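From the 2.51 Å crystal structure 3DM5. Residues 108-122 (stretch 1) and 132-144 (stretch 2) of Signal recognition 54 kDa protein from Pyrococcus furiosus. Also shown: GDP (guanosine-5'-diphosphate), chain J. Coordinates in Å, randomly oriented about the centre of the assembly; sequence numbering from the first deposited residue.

Stretch 1, residues 108-122: IQGSGKTTTVAKLAR
Stretch 2, residues 132-144: GVVCSDTWRPGAY

A phosphate-binding loop and its helix meet a strand and the following loop in a small, mostly side-chain contact (321 Å² buried), with no cross-stretch hydrogen bond among the modelled atoms. Stretch 1 opens with a type II turn, I108 to S111, where G110 takes positive phi (72/22); G112 (88/22) caps helix 113-122, and a CB there would clash with GDP C8. Stretch 2 enters in a strand begun earlier, passes a loop including D137 to P141 and is helical by A143. Helix 113-122 and strand residues 132-135 run in roughly opposite directions; nearest CA atoms are A121-V133 (7.2 Å), T114-A143 (6.7 Å) and Q109-R140 (8.9 Å).

V133, chi1 off-rotamer at -22°, packs its CG1 against A121 CB (3.9 Å) and its CB against V117 CG1 (4.3 Å; V117 chi1 t). K113 (t, t, p, m) reaches D137 (chi1 t) in a long salt bridge, NZ to OD2 3.8 Å. D137 OD1 accepts weak bonds from W139 N and R140 N. Q109 CB touches W139 CZ3 (3.7 Å).

T114 CG2 (chi1 m) lies 4.2 Å from A143 O, and T114 OG1 3.2 Å from R140 NH1, at too poor an angle to bond. GDP also links T114 and G110 to R140: T114 OG1 donates to GDP O3B (2.6 Å), G110 N near-linearly to GDP O2B (3.1 Å), and R140 NH1 weakly to GDP O2B (3.1 Å).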

# COMPACT_ATOMS: atom_id res chain seq x y z
N ILE A 108 28.22 -15.97 4.96
CA ILE A 108 28.77 -15.20 3.85
C ILE A 108 28.71 -13.71 4.13
O ILE A 108 28.04 -13.28 5.07
CB ILE A 108 28.09 -15.57 2.52
CG1 ILE A 108 26.82 -14.76 2.30
CG2 ILE A 108 27.73 -17.02 2.50
CD1 ILE A 108 25.89 -15.50 1.38
N GLN A 109 29.44 -12.92 3.33
CA GLN A 109 29.44 -11.46 3.49
C GLN A 109 28.01 -10.91 3.45
O GLN A 109 27.20 -11.30 2.61
CB GLN A 109 30.31 -10.78 2.41
N GLY A 110 27.70 -10.01 4.38
CA GLY A 110 26.36 -9.45 4.47
C GLY A 110 25.27 -10.38 4.98
O GLY A 110 24.09 -10.19 4.72
N SER A 111 25.67 -11.42 5.70
CA SER A 111 24.68 -12.26 6.35
C SER A 111 24.35 -11.62 7.68
O SER A 111 23.35 -11.95 8.29
CB SER A 111 25.24 -13.65 6.60
OG SER A 111 26.45 -13.61 7.34
N GLY A 112 25.20 -10.71 8.12
CA GLY A 112 25.08 -10.14 9.44
C GLY A 112 25.82 -10.97 10.49
O GLY A 112 25.50 -10.88 11.67
N LYS A 113 26.80 -11.76 10.05
CA LYS A 113 27.58 -12.62 10.96
C LYS A 113 28.40 -11.85 12.01
O LYS A 113 28.27 -12.11 13.21
CB LYS A 113 28.54 -13.50 10.15
CG LYS A 113 29.33 -14.46 11.00
CD LYS A 113 30.28 -15.26 10.13
CE LYS A 113 31.61 -14.54 9.91
NZ LYS A 113 31.51 -13.35 9.03
N THR A 114 29.25 -10.92 11.57
CA THR A 114 30.02 -10.14 12.52
C THR A 114 29.11 -9.63 13.65
O THR A 114 29.35 -9.90 14.84
CB THR A 114 30.74 -8.93 11.87
OG1 THR A 114 31.35 -9.30 10.63
CG2 THR A 114 31.80 -8.40 12.79
N THR A 115 28.04 -8.91 13.27
CA THR A 115 27.09 -8.36 14.24
C THR A 115 26.48 -9.45 15.12
O THR A 115 26.41 -9.31 16.34
CB THR A 115 25.94 -7.59 13.54
OG1 THR A 115 26.48 -6.66 12.59
CG2 THR A 115 25.11 -6.85 14.56
N THR A 116 26.02 -10.53 14.50
CA THR A 116 25.49 -11.63 15.27
C THR A 116 26.51 -12.19 16.29
O THR A 116 26.13 -12.67 17.35
CB THR A 116 24.95 -12.74 14.37
OG1 THR A 116 24.11 -12.16 13.36
CG2 THR A 116 24.17 -13.78 15.18
N VAL A 117 27.80 -12.10 15.98
CA VAL A 117 28.79 -12.66 16.89
C VAL A 117 28.75 -11.84 18.16
O VAL A 117 28.79 -12.39 19.26
CB VAL A 117 30.21 -12.70 16.26
CG1 VAL A 117 31.30 -12.84 17.33
CG2 VAL A 117 30.30 -13.80 15.22
N ALA A 118 28.63 -10.52 18.01
CA ALA A 118 28.56 -9.60 19.16
C ALA A 118 27.28 -9.78 19.95
O ALA A 118 27.30 -9.77 21.19
CB ALA A 118 28.69 -8.15 18.71
N LYS A 119 26.16 -9.93 19.24
CA LYS A 119 24.87 -10.12 19.86
C LYS A 119 24.86 -11.35 20.75
O LYS A 119 24.36 -11.30 21.89
CB LYS A 119 23.76 -10.23 18.80
CG LYS A 119 23.49 -8.95 18.03
CD LYS A 119 22.45 -9.22 16.98
CE LYS A 119 22.11 -8.00 16.14
NZ LYS A 119 20.86 -8.31 15.36
N LEU A 120 25.38 -12.45 20.21
CA LEU A 120 25.47 -13.72 20.94
C LEU A 120 26.43 -13.61 22.15
O LEU A 120 26.12 -14.06 23.24
CB LEU A 120 25.89 -14.83 19.98
CG LEU A 120 25.62 -16.26 20.43
CD1 LEU A 120 24.17 -16.47 20.76
CD2 LEU A 120 26.05 -17.19 19.33
N ALA A 121 27.57 -12.96 21.97
CA ALA A 121 28.47 -12.75 23.10
C ALA A 121 27.78 -11.97 24.21
O ALA A 121 27.81 -12.36 25.38
CB ALA A 121 29.72 -12.04 22.65
N ARG A 122 27.13 -10.87 23.83
CA ARG A 122 26.43 -10.03 24.80
C ARG A 122 25.26 -10.76 25.46
O ARG A 122 25.02 -10.60 26.65
CB ARG A 122 25.93 -8.74 24.13
CG ARG A 122 24.95 -7.92 24.97
CD ARG A 122 25.60 -7.40 26.25
NE ARG A 122 24.68 -6.58 27.02
CZ ARG A 122 24.86 -6.24 28.29
NH1 ARG A 122 25.93 -6.66 28.94
NH2 ARG A 122 23.96 -5.49 28.92
N GLY A 132 34.66 -14.77 25.64
CA GLY A 132 35.69 -14.26 24.76
C GLY A 132 35.28 -14.51 23.32
O GLY A 132 34.72 -15.56 22.99
N VAL A 133 35.54 -13.55 22.44
CA VAL A 133 35.33 -13.78 21.03
C VAL A 133 36.68 -13.79 20.37
O VAL A 133 37.60 -13.06 20.76
CB VAL A 133 34.35 -12.76 20.33
CG1 VAL A 133 33.43 -12.08 21.34
CG2 VAL A 133 35.11 -11.73 19.50
N VAL A 134 36.79 -14.64 19.37
CA VAL A 134 38.01 -14.80 18.60
C VAL A 134 37.64 -14.43 17.19
O VAL A 134 36.78 -15.06 16.59
CB VAL A 134 38.46 -16.27 18.58
CG1 VAL A 134 39.59 -16.49 17.55
CG2 VAL A 134 38.88 -16.69 19.96
N CYS A 135 38.30 -13.42 16.65
CA CYS A 135 38.03 -13.00 15.28
C CYS A 135 39.05 -13.60 14.31
O CYS A 135 40.16 -13.09 14.18
CB CYS A 135 38.04 -11.48 15.19
SG CYS A 135 38.01 -10.83 13.52
N SER A 136 38.68 -14.68 13.64
CA SER A 136 39.58 -15.29 12.67
C SER A 136 39.14 -14.97 11.24
O SER A 136 39.40 -15.73 10.31
CB SER A 136 39.69 -16.81 12.89
OG SER A 136 38.45 -17.47 12.68
N ASP A 137 38.47 -13.83 11.08
CA ASP A 137 37.96 -13.37 9.79
C ASP A 137 39.05 -12.66 9.01
O ASP A 137 39.23 -11.45 9.13
CB ASP A 137 36.75 -12.44 9.97
CG ASP A 137 35.98 -12.18 8.67
OD1 ASP A 137 36.45 -12.58 7.60
OD2 ASP A 137 34.89 -11.56 8.73
N THR A 138 39.79 -13.44 8.22
CA THR A 138 40.90 -12.94 7.43
C THR A 138 40.39 -12.39 6.09
O THR A 138 41.15 -11.77 5.35
CB THR A 138 41.95 -14.06 7.17
OG1 THR A 138 41.32 -15.18 6.54
CG2 THR A 138 42.58 -14.52 8.47
N TRP A 139 39.11 -12.63 5.81
CA TRP A 139 38.45 -12.23 4.56
C TRP A 139 38.04 -10.74 4.52
O TRP A 139 37.96 -10.13 3.45
CB TRP A 139 37.23 -13.12 4.32
CG TRP A 139 36.87 -13.33 2.88
CD1 TRP A 139 37.48 -14.18 2.00
CD2 TRP A 139 35.79 -12.71 2.17
NE1 TRP A 139 36.85 -14.12 0.77
CE2 TRP A 139 35.82 -13.22 0.85
CE3 TRP A 139 34.81 -11.78 2.52
CZ2 TRP A 139 34.90 -12.81 -0.12
CZ3 TRP A 139 33.90 -11.38 1.55
CH2 TRP A 139 33.95 -11.89 0.24
N ARG A 140 37.76 -10.17 5.68
CA ARG A 140 37.55 -8.73 5.84
C ARG A 140 37.99 -8.34 7.24
O ARG A 140 37.16 -8.17 8.14
CB ARG A 140 36.10 -8.32 5.57
CG ARG A 140 35.03 -9.37 5.95
CD ARG A 140 33.68 -8.70 6.22
NE ARG A 140 33.88 -7.48 7.00
CZ ARG A 140 32.98 -6.93 7.82
NH1 ARG A 140 31.79 -7.47 7.99
NH2 ARG A 140 33.30 -5.82 8.47
N PRO A 141 39.32 -8.20 7.44
CA PRO A 141 40.00 -7.91 8.71
C PRO A 141 39.52 -6.65 9.46
O PRO A 141 39.85 -6.50 10.64
CB PRO A 141 41.48 -7.74 8.28
CG PRO A 141 41.42 -7.53 6.78
CD PRO A 141 40.29 -8.41 6.35
N GLY A 142 38.76 -5.78 8.78
CA GLY A 142 38.03 -4.70 9.44
C GLY A 142 37.09 -5.24 10.52
O GLY A 142 36.63 -4.49 11.40
N ALA A 143 36.82 -6.54 10.47
CA ALA A 143 35.92 -7.21 11.39
C ALA A 143 36.46 -7.20 12.81
O ALA A 143 35.69 -7.15 13.77
CB ALA A 143 35.67 -8.64 10.94
N TYR A 144 37.78 -7.27 12.95
CA TYR A 144 38.35 -7.22 14.28
C TYR A 144 37.92 -5.90 14.94
O TYR A 144 37.42 -5.89 16.07
CB TYR A 144 39.88 -7.37 14.27
CG TYR A 144 40.50 -6.99 15.59
CD1 TYR A 144 40.40 -7.83 16.70
CD2 TYR A 144 41.14 -5.76 15.75
CE1 TYR A 144 40.94 -7.47 17.92
CE2 TYR A 144 41.69 -5.40 16.97
CZ TYR A 144 41.59 -6.25 18.05
OH TYR A 144 42.13 -5.89 19.26
PB GDP J . 28.89 -9.31 7.76
O1B GDP J . 27.61 -9.99 7.40
O2B GDP J . 29.73 -9.18 6.51
O3B GDP J . 29.61 -10.11 8.82
O3A GDP J . 28.65 -7.78 8.20
PA GDP J . 27.65 -7.22 9.33
O1A GDP J . 27.95 -5.78 9.64
O2A GDP J . 27.69 -8.04 10.58
O5' GDP J . 26.23 -7.27 8.57
C5' GDP J . 26.08 -6.43 7.44
C4' GDP J . 24.89 -5.48 7.62
O4' GDP J . 23.68 -6.14 8.07
C3' GDP J . 25.20 -4.39 8.64
O3' GDP J . 24.72 -3.18 8.04
C2' GDP J . 24.39 -4.78 9.86
O2' GDP J . 23.91 -3.67 10.57
C1' GDP J . 23.19 -5.47 9.25
N9 GDP J . 22.53 -6.44 10.13
C8 GDP J . 23.04 -7.54 10.72
N7 GDP J . 22.08 -8.19 11.43
C5 GDP J . 20.93 -7.50 11.27
C6 GDP J . 19.52 -7.61 11.73
O6 GDP J . 19.12 -8.55 12.46
N1 GDP J . 18.67 -6.65 11.34
C2 GDP J . 19.04 -5.63 10.55
N2 GDP J . 18.11 -4.71 10.19
N3 GDP J . 20.29 -5.47 10.08
C4 GDP J . 21.25 -6.36 10.42